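PDB 1QYD: bifunctional pinoresinol-lariciresinol reductase 1 from Thuja plicata, which reduces pinoresinol enantioselectively to lariciresinol and then to secoisolariciresinol in lignan biosynthesis, taking the 4R-hydride from NADPH. Local coordinates for residues V77-S82 with S207-Q212; P211-K216 with K295-V300; L183-G188 with C270-I275. One frame throughout, in Å; residues are numbered along the deposited sequence.

Contact 1. Residues V77-S82 with S207-Q212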
loop_
_atom_site.group_PDB
_atom_site.type_symbol
_atom_site.label_atom_id
_atom_site.label_comp_id
_atom_site.label_asym_id
_atom_site.label_seq_id
_atom_site.Cartn_x
_atom_site.Cartn_y
_atom_site.Cartn_z
ATOM N N VAL A 77 -7.398 7.614 -29.392
ATOM C CA VAL A 77 -8.690 7.102 -28.992
ATOM C C VAL A 77 -9.661 8.075 -28.288
ATOM O O VAL A 77 -9.300 9.111 -27.732
ATOM C CB VAL A 77 -8.415 5.854 -28.122
ATOM C CG1 VAL A 77 -7.655 4.785 -28.898
ATOM C CG2 VAL A 77 -7.614 6.269 -26.913
ATOM N N ASP A 78 -10.939 7.702 -28.287
ATOM C CA ASP A 78 -12.056 8.423 -27.694
ATOM C C ASP A 78 -12.307 8.054 -26.239
ATOM O O ASP A 78 -12.288 8.905 -25.344
ATOM C CB ASP A 78 -13.323 8.135 -28.468
ATOM C CG ASP A 78 -13.171 8.121 -29.981
ATOM O OD1 ASP A 78 -12.154 8.568 -30.513
ATOM O OD2 ASP A 78 -14.088 7.643 -30.640
ATOM N N VAL A 79 -12.578 6.763 -26.004
ATOM C CA VAL A 79 -12.780 6.282 -24.657
ATOM C C VAL A 79 -11.516 5.582 -24.172
ATOM O O VAL A 79 -10.717 5.136 -24.986
ATOM C CB VAL A 79 -13.994 5.345 -24.687
ATOM C CG1 VAL A 79 -14.412 5.079 -23.247
ATOM C CG2 VAL A 79 -15.172 5.964 -25.482
ATOM N N VAL A 80 -11.227 5.602 -22.868
ATOM C CA VAL A 80 -10.177 4.811 -22.209
ATOM C C VAL A 80 -10.836 4.093 -21.008
ATOM O O VAL A 80 -11.510 4.673 -20.143
ATOM C CB VAL A 80 -8.987 5.681 -21.695
ATOM C CG1 VAL A 80 -9.512 6.986 -21.149
ATOM C CG2 VAL A 80 -8.219 4.973 -20.565
ATOM N N ILE A 81 -10.675 2.771 -20.980
ATOM C CA ILE A 81 -11.223 1.952 -19.916
ATOM C C ILE A 81 -10.072 1.351 -19.142
ATOM O O ILE A 81 -9.207 0.721 -19.733
ATOM C CB ILE A 81 -12.117 0.850 -20.529
ATOM C CG1 ILE A 81 -13.290 1.473 -21.238
ATOM C CG2 ILE A 81 -12.727 -0.017 -19.429
ATOM C CD1 ILE A 81 -14.055 0.404 -22.016
ATOM N N SER A 82 -9.979 1.600 -17.848
ATOM C CA SER A 82 -8.981 0.932 -17.047
ATOM C C SER A 82 -9.516 -0.254 -16.245
ATOM O O SER A 82 -10.404 -0.090 -15.405
ATOM C CB SER A 82 -8.380 1.930 -16.111
ATOM O OG SER A 82 -7.692 1.303 -15.028
ATOM N N SER A 207 -22.272 1.636 -21.941
ATOM C CA SER A 207 -22.293 2.898 -21.241
ATOM C C SER A 207 -21.478 3.957 -21.986
ATOM O O SER A 207 -21.903 5.099 -22.116
ATOM C CB SER A 207 -21.711 2.752 -19.850
ATOM O OG SER A 207 -20.387 2.234 -19.815
ATOM N N ILE A 208 -20.323 3.477 -22.464
ATOM C CA ILE A 208 -19.203 4.129 -23.115
ATOM C C ILE A 208 -19.426 5.447 -23.801
ATOM O O ILE A 208 -18.749 6.430 -23.501
ATOM C CB ILE A 208 -18.620 3.036 -24.056
ATOM C CG1 ILE A 208 -17.519 2.388 -23.269
ATOM C CG2 ILE A 208 -18.033 3.525 -25.359
ATOM C CD1 ILE A 208 -16.637 1.436 -24.120
ATOM N N ASP A 209 -20.386 5.444 -24.719
ATOM C CA ASP A 209 -20.730 6.621 -25.497
ATOM C C ASP A 209 -22.056 7.259 -25.078
ATOM O O ASP A 209 -22.462 8.237 -25.705
ATOM C CB ASP A 209 -20.820 6.247 -26.982
ATOM C CG ASP A 209 -19.655 5.458 -27.562
ATOM O OD1 ASP A 209 -18.503 5.824 -27.347
ATOM O OD2 ASP A 209 -19.899 4.470 -28.240
ATOM N N ASP A 210 -22.767 6.780 -24.041
ATOM C CA ASP A 210 -24.085 7.273 -23.692
ATOM C C ASP A 210 -24.104 8.611 -22.955
ATOM O O ASP A 210 -23.385 8.789 -21.973
ATOM C CB ASP A 210 -24.780 6.211 -22.863
ATOM C CG ASP A 210 -26.214 6.074 -23.331
ATOM O OD1 ASP A 210 -27.098 6.549 -22.626
ATOM O OD2 ASP A 210 -26.442 5.512 -24.407
ATOM N N PRO A 211 -24.895 9.597 -23.400
ATOM C CA PRO A 211 -25.071 10.888 -22.741
ATOM C C PRO A 211 -25.552 10.826 -21.310
ATOM O O PRO A 211 -25.173 11.639 -20.466
ATOM C CB PRO A 211 -26.025 11.648 -23.635
ATOM C CG PRO A 211 -26.711 10.563 -24.421
ATOM C CD PRO A 211 -25.558 9.616 -24.696
ATOM N N GLN A 212 -26.388 9.812 -21.101
ATOM C CA GLN A 212 -26.963 9.467 -19.818
ATOM C C GLN A 212 -25.968 8.952 -18.787
ATOM O O GLN A 212 -26.199 9.174 -17.603
ATOM C CB GLN A 212 -28.020 8.390 -19.984
ATOM C CG GLN A 212 -29.161 8.744 -20.919
ATOM C CD GLN A 212 -30.489 8.214 -20.401
ATOM O OE1 GLN A 212 -31.143 7.374 -21.028
ATOM N NE2 GLN A 212 -30.906 8.712 -19.230
#
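Strand 79-82 approaches the type I beta turn Ser-207 to Asp-210, which is closed by Asp-210 N on Ser-207 O at 2.7 Å, with Val-79 CA and Ile-208 CA 6.9 Å apart. Val-79 and Ile-81 both direct their CB atoms at the turn, and Ile-208 meets them with two different branches. Its CG2 touches Val-79 CG2 at 3.8 Å, whereas its CD1 reaches Ile-81 CD1 at 3.5 Å, methyl against methyl, the two side chains crossing at about a right angle. Val-79 CG1 completes the fit, 4.1 Å from Ile-208 CG1. A chi1 of -168° sets this branch anti to the backbone N and leaves CG2 beside that nitrogen, where it also meets the carboxylate of Asp-209, with OD1 3.8 Å away. The other oxygen, OD2, is engaged by a salt bridge to Lys-3 and a hydrogen bond to Ser-5, so the acid closes the margin of an apolar patch while its charge is answered elsewhere. Val-7 of strand 7-10 also touches Ile-208. The strand belongs to the parallel sheet of a Rossmann-type fold; here the turn that follows helix 197-207 packs on it.

Contact 2. Residues P211-K216 with K295-V300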
loop_
_atom_site.group_PDB
_atom_site.type_symbol
_atom_site.label_atom_id
_atom_site.label_comp_id
_atom_site.label_asym_id
_atom_site.label_seq_id
_atom_site.Cartn_x
_atom_site.Cartn_y
_atom_site.Cartn_z
ATOM N N PRO A 211 -24.895 9.597 -23.400
ATOM C CA PRO A 211 -25.071 10.888 -22.741
ATOM C C PRO A 211 -25.552 10.826 -21.310
ATOM O O PRO A 211 -25.173 11.639 -20.466
ATOM C CB PRO A 211 -26.025 11.648 -23.635
ATOM C CG PRO A 211 -26.711 10.563 -24.421
ATOM C CD PRO A 211 -25.558 9.616 -24.696
ATOM N N GLN A 212 -26.388 9.812 -21.101
ATOM C CA GLN A 212 -26.963 9.467 -19.818
ATOM C C GLN A 212 -25.968 8.952 -18.787
ATOM O O GLN A 212 -26.199 9.174 -17.603
ATOM C CB GLN A 212 -28.020 8.390 -19.984
ATOM C CG GLN A 212 -29.161 8.744 -20.919
ATOM C CD GLN A 212 -30.489 8.214 -20.401
ATOM O OE1 GLN A 212 -31.143 7.374 -21.028
ATOM N NE2 GLN A 212 -30.906 8.712 -19.230
ATOM N N THR A 213 -24.889 8.231 -19.152
ATOM C CA THR A 213 -23.971 7.714 -18.145
ATOM C C THR A 213 -22.805 8.641 -17.842
ATOM O O THR A 213 -21.845 8.311 -17.135
ATOM C CB THR A 213 -23.472 6.313 -18.583
ATOM O OG1 THR A 213 -22.796 6.393 -19.816
ATOM C CG2 THR A 213 -24.636 5.391 -18.766
ATOM N N LEU A 214 -23.002 9.863 -18.342
ATOM C CA LEU A 214 -22.060 10.961 -18.225
ATOM C C LEU A 214 -21.960 11.542 -16.820
ATOM O O LEU A 214 -22.874 12.222 -16.327
ATOM C CB LEU A 214 -22.483 12.044 -19.184
ATOM C CG LEU A 214 -21.505 12.667 -20.153
ATOM C CD1 LEU A 214 -22.365 13.551 -21.046
ATOM C CD2 LEU A 214 -20.349 13.387 -19.446
ATOM N N ASN A 215 -20.801 11.277 -16.205
ATOM C CA ASN A 215 -20.439 11.674 -14.845
ATOM C C ASN A 215 -21.226 10.989 -13.731
ATOM O O ASN A 215 -20.997 11.206 -12.538
ATOM C CB ASN A 215 -20.549 13.215 -14.679
ATOM C CG ASN A 215 -19.519 14.028 -15.477
ATOM O OD1 ASN A 215 -18.330 13.726 -15.573
ATOM N ND2 ASN A 215 -19.944 15.134 -16.071
ATOM N N LYS A 216 -22.116 10.090 -14.162
ATOM C CA LYS A 216 -22.957 9.244 -13.343
ATOM C C LYS A 216 -22.320 7.888 -13.011
ATOM O O LYS A 216 -21.473 7.364 -13.754
ATOM C CB LYS A 216 -24.268 9.019 -14.075
ATOM C CG LYS A 216 -25.285 10.151 -14.065
ATOM C CD LYS A 216 -26.596 9.603 -14.621
ATOM C CE LYS A 216 -27.822 10.496 -14.408
ATOM N NZ LYS A 216 -29.018 9.998 -15.073
ATOM N N LYS A 295 -31.806 -1.239 -16.745
ATOM C CA LYS A 295 -32.898 -0.353 -17.148
ATOM C C LYS A 295 -32.597 0.284 -18.507
ATOM O O LYS A 295 -33.396 0.200 -19.446
ATOM C CB LYS A 295 -33.105 0.795 -16.140
ATOM C CG LYS A 295 -34.012 0.617 -14.919
ATOM C CD LYS A 295 -33.882 1.862 -14.023
ATOM C CE LYS A 295 -34.749 1.723 -12.755
ATOM N NZ LYS A 295 -34.683 2.865 -11.847
ATOM N N LEU A 296 -31.408 0.909 -18.594
ATOM C CA LEU A 296 -30.881 1.574 -19.789
ATOM C C LEU A 296 -30.771 0.687 -21.016
ATOM O O LEU A 296 -31.162 1.067 -22.127
ATOM C CB LEU A 296 -29.496 2.120 -19.529
ATOM C CG LEU A 296 -29.270 3.294 -18.623
ATOM C CD1 LEU A 296 -27.881 3.185 -18.008
ATOM C CD2 LEU A 296 -29.493 4.562 -19.413
ATOM N N TYR A 297 -30.221 -0.518 -20.824
ATOM C CA TYR A 297 -30.035 -1.381 -21.965
ATOM C C TYR A 297 -30.924 -2.580 -21.729
ATOM O O TYR A 297 -30.464 -3.633 -21.285
ATOM C CB TYR A 297 -28.541 -1.746 -22.071
ATOM C CG TYR A 297 -27.694 -0.504 -21.944
ATOM C CD1 TYR A 297 -27.763 0.532 -22.883
ATOM C CD2 TYR A 297 -26.944 -0.341 -20.790
ATOM C CE1 TYR A 297 -27.093 1.738 -22.640
ATOM C CE2 TYR A 297 -26.278 0.857 -20.552
ATOM C CZ TYR A 297 -26.349 1.893 -21.465
ATOM O OH TYR A 297 -25.664 3.066 -21.199
ATOM N N PRO A 298 -32.235 -2.437 -21.971
ATOM C CA PRO A 298 -33.220 -3.471 -21.712
ATOM C C PRO A 298 -33.030 -4.649 -22.666
ATOM O O PRO A 298 -33.210 -5.809 -22.301
ATOM C CB PRO A 298 -34.514 -2.711 -21.851
ATOM C CG PRO A 298 -34.250 -1.790 -23.013
ATOM C CD PRO A 298 -32.883 -1.297 -22.601
ATOM N N GLU A 299 -32.583 -4.335 -23.882
ATOM C CA GLU A 299 -32.254 -5.286 -24.928
ATOM C C GLU A 299 -31.151 -6.279 -24.578
ATOM O O GLU A 299 -31.171 -7.433 -25.021
ATOM C CB GLU A 299 -31.894 -4.466 -26.151
ATOM C CG GLU A 299 -31.113 -3.142 -25.922
ATOM C CD GLU A 299 -29.613 -3.246 -25.722
ATOM O OE1 GLU A 299 -29.013 -2.296 -25.225
ATOM O OE2 GLU A 299 -29.048 -4.272 -26.082
ATOM N N VAL A 300 -30.196 -5.844 -23.751
ATOM C CA VAL A 300 -29.144 -6.722 -23.319
ATOM C C VAL A 300 -29.777 -7.806 -22.473
ATOM O O VAL A 300 -30.769 -7.628 -21.761
ATOM C CB VAL A 300 -28.101 -5.990 -22.481
ATOM C CG1 VAL A 300 -26.902 -6.876 -22.174
ATOM C CG2 VAL A 300 -27.559 -4.834 -23.260
#
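Leu-296, the last residue of helix 293-296, meets Gln-212 and Thr-213 through its two methyl branches, and its side chain can be followed outward. CB, the first atom, lies 3.5 Å above the plane of the Tyr-297 ring and over its centre, a contact between sequence neighbours that backs one face of the aromatic. With chi1 at -70°, CG stands anti to the carbonyl carbon, and the fork beyond it opens toward loop 211-216. CD1 goes to Thr-213, 4.0 Å from its CG2. CD2 goes to Gln-212, lying 4.1 Å from CB and 3.6 Å from OE1, so this one methyl touches both CB and the amide end of the glutamine. These two side chains slide past each other in opposite directions. Thr-213 CG2 is shared, since Tyr-297 OH also reaches it, at 3.5 Å, the tyrosine and threonine side chains coming from opposite directions. The threonine hydroxyl has other work: OG1 is hydrogen-bonded to Ser-207 O and to Arg-111 NH1. The contact joins the loop that follows helix 197-207 to the end of helix 293-296. Met-218 of strand 217-219 and Ile-291 of strand 290-292 both touch Thr-213 and Leu-296, while Tyr-203 of helix 197-207 touches the Tyr-297 side chain.

Contact 3. Residues L183-G188 with C270-I275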
loop_
_atom_site.group_PDB
_atom_site.type_symbol
_atom_site.label_atom_id
_atom_site.label_comp_id
_atom_site.label_asym_id
_atom_site.label_seq_id
_atom_site.Cartn_x
_atom_site.Cartn_y
_atom_site.Cartn_z
ATOM N N LEU A 183 -21.040 -22.756 4.759
ATOM C CA LEU A 183 -21.045 -21.820 5.870
ATOM C C LEU A 183 -21.938 -20.648 5.437
ATOM O O LEU A 183 -21.789 -20.165 4.308
ATOM C CB LEU A 183 -19.597 -21.392 6.130
ATOM C CG LEU A 183 -19.103 -20.886 7.519
ATOM C CD1 LEU A 183 -17.862 -21.684 7.951
ATOM C CD2 LEU A 183 -18.660 -19.429 7.450
ATOM N N ILE A 184 -22.953 -20.251 6.247
ATOM C CA ILE A 184 -23.791 -19.088 5.929
ATOM C C ILE A 184 -23.512 -17.954 6.913
ATOM O O ILE A 184 -23.162 -18.116 8.077
ATOM C CB ILE A 184 -25.335 -19.420 5.948
ATOM C CG1 ILE A 184 -25.712 -20.458 4.901
ATOM C CG2 ILE A 184 -26.127 -18.167 5.596
ATOM C CD1 ILE A 184 -27.220 -20.545 4.567
ATOM N N TYR A 185 -23.624 -16.738 6.407
ATOM C CA TYR A 185 -23.290 -15.586 7.192
ATOM C C TYR A 185 -24.561 -15.034 7.794
ATOM O O TYR A 185 -25.407 -14.384 7.180
ATOM C CB TYR A 185 -22.558 -14.607 6.263
ATOM C CG TYR A 185 -21.331 -15.304 5.660
ATOM C CD1 TYR A 185 -21.315 -15.634 4.297
ATOM C CD2 TYR A 185 -20.267 -15.686 6.487
ATOM C CE1 TYR A 185 -20.257 -16.367 3.764
ATOM C CE2 TYR A 185 -19.202 -16.398 5.964
ATOM C CZ TYR A 185 -19.214 -16.744 4.612
ATOM O OH TYR A 185 -18.216 -17.561 4.119
ATOM N N GLY A 186 -24.692 -15.464 9.038
ATOM C CA GLY A 186 -25.764 -15.022 9.905
ATOM C C GLY A 186 -27.061 -15.735 9.630
ATOM O O GLY A 186 -27.337 -16.845 10.097
ATOM N N ASP A 187 -27.840 -14.989 8.866
ATOM C CA ASP A 187 -29.149 -15.415 8.425
ATOM C C ASP A 187 -29.056 -15.908 7.002
ATOM O O ASP A 187 -29.597 -16.950 6.658
ATOM C CB ASP A 187 -30.134 -14.227 8.528
ATOM C CG ASP A 187 -29.720 -12.856 7.951
ATOM O OD1 ASP A 187 -30.584 -11.982 7.896
ATOM O OD2 ASP A 187 -28.563 -12.632 7.573
ATOM N N GLY A 188 -28.313 -15.153 6.191
ATOM C CA GLY A 188 -28.193 -15.399 4.770
ATOM C C GLY A 188 -29.427 -14.885 4.057
ATOM O O GLY A 188 -29.831 -15.458 3.056
ATOM N N CYS A 270 -14.433 -9.130 5.518
ATOM C CA CYS A 270 -14.672 -7.690 5.718
ATOM C C CYS A 270 -14.552 -6.961 4.410
ATOM O O CYS A 270 -13.765 -6.053 4.145
ATOM C CB CYS A 270 -13.716 -6.980 6.728
ATOM S SG CYS A 270 -11.984 -6.657 6.333
ATOM N N HIS A 271 -15.496 -7.455 3.626
ATOM C CA HIS A 271 -15.739 -7.143 2.234
ATOM C C HIS A 271 -16.823 -8.177 2.072
ATOM O O HIS A 271 -17.984 -7.855 1.892
ATOM C CB HIS A 271 -14.446 -7.419 1.455
ATOM C CG HIS A 271 -14.512 -7.941 0.038
ATOM N ND1 HIS A 271 -13.798 -8.967 -0.401
ATOM C CD2 HIS A 271 -15.265 -7.443 -0.992
ATOM C CE1 HIS A 271 -14.096 -9.101 -1.670
ATOM N NE2 HIS A 271 -14.976 -8.186 -2.025
ATOM N N LEU A 272 -16.467 -9.438 2.264
ATOM C CA LEU A 272 -17.423 -10.523 2.326
ATOM C C LEU A 272 -18.326 -10.309 3.529
ATOM O O LEU A 272 -19.427 -10.847 3.624
ATOM C CB LEU A 272 -16.639 -11.776 2.460
ATOM C CG LEU A 272 -17.296 -13.104 2.503
ATOM C CD1 LEU A 272 -17.957 -13.431 1.194
ATOM C CD2 LEU A 272 -16.214 -14.117 2.790
ATOM N N TYR A 273 -17.815 -9.519 4.471
ATOM C CA TYR A 273 -18.550 -9.142 5.644
ATOM C C TYR A 273 -19.282 -7.820 5.407
ATOM O O TYR A 273 -20.219 -7.505 6.130
ATOM C CB TYR A 273 -17.542 -9.114 6.815
ATOM C CG TYR A 273 -17.135 -10.534 7.300
ATOM C CD1 TYR A 273 -17.405 -10.928 8.623
ATOM C CD2 TYR A 273 -16.549 -11.489 6.448
ATOM C CE1 TYR A 273 -17.111 -12.220 9.084
ATOM C CE2 TYR A 273 -16.255 -12.788 6.898
ATOM C CZ TYR A 273 -16.540 -13.148 8.216
ATOM O OH TYR A 273 -16.284 -14.438 8.666
ATOM N N GLN A 274 -18.952 -7.026 4.381
ATOM C CA GLN A 274 -19.713 -5.830 4.034
ATOM C C GLN A 274 -20.821 -6.256 3.088
ATOM O O GLN A 274 -21.896 -5.677 3.134
ATOM C CB GLN A 274 -18.865 -4.813 3.310
ATOM C CG GLN A 274 -17.450 -4.572 3.829
ATOM C CD GLN A 274 -17.237 -3.803 5.126
ATOM O OE1 GLN A 274 -18.049 -2.998 5.596
ATOM N NE2 GLN A 274 -16.069 -4.020 5.719
ATOM N N ILE A 275 -20.575 -7.225 2.182
ATOM C CA ILE A 275 -21.556 -7.877 1.296
ATOM C C ILE A 275 -22.714 -8.618 2.055
ATOM O O ILE A 275 -23.909 -8.337 1.875
ATOM C CB ILE A 275 -20.822 -8.916 0.368
ATOM C CG1 ILE A 275 -19.835 -8.261 -0.534
ATOM C CG2 ILE A 275 -21.795 -9.580 -0.577
ATOM C CD1 ILE A 275 -19.023 -9.318 -1.319
#
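Tyr-185 packs against Leu-272 and Tyr-273, which lie in the first turn of helix 272-275, while Tyr-185 itself opens a type II' beta turn that ends at Gly-188. The nearest backbones are well separated, Tyr-185 CA and Tyr-273 CA being 8.1 Å apart, so long side chains make the junction. After Cys-270, His-271 occupies the N-cap position; it is inferred to bind substrate, its side chain does not touch 183-188, and its carbonyl oxygen accepts two backbone bonds, from Gln-274 N at 2.8 Å and Ile-275 N at 2.7 Å. Next, Leu-272 holds CG anti to its nitrogen (chi1 -178°), which carries CD2 across to the phenol end of Tyr-185, 4.2 Å from OH, the two side chains meeting at about a right angle. CD2 lies 4.4 Å from Tyr-185 CZ, approaching the ring obliquely; Phe-164 of helix 161-164 also touches this leucine. Tyr-273 follows, its ring meeting that of Phe-277 and its side chain touching Leu-255 of helix 252-258. The phenol of Tyr-185 is anchored independently of the helix, by a hydrogen bond between OH and Ala-169 O. At the ring carbon next to CZ, Tyr-185 CE2 stands 4.4 Å from Tyr-273 OH.

Contacts 1 and 2 are continuous: they share Pro-211 and Gln-212, and their centres lie about 11 Å apart. Beyond the bond from Thr-213 to Ser-207, Tyr-297 OH of contact 2 comes within 3.4 Å of Ser-207 CA of contact 1. The segment 207-216 thus faces the parallel sheet at one end and helix 293-296 at the other. Contact 3 is remote, its centre about 34 Å from that of contact 1 and about 30 Å from that of contact 2. Contacts 1 and 3 lie on opposite sides of the chain's centre. The Ile-81 side chain is about 7 Å from that of Gly-17, inferred to bind NADP(+). Segment 270-275 includes His-271, inferred to bind substrate, although it takes no part in the packing.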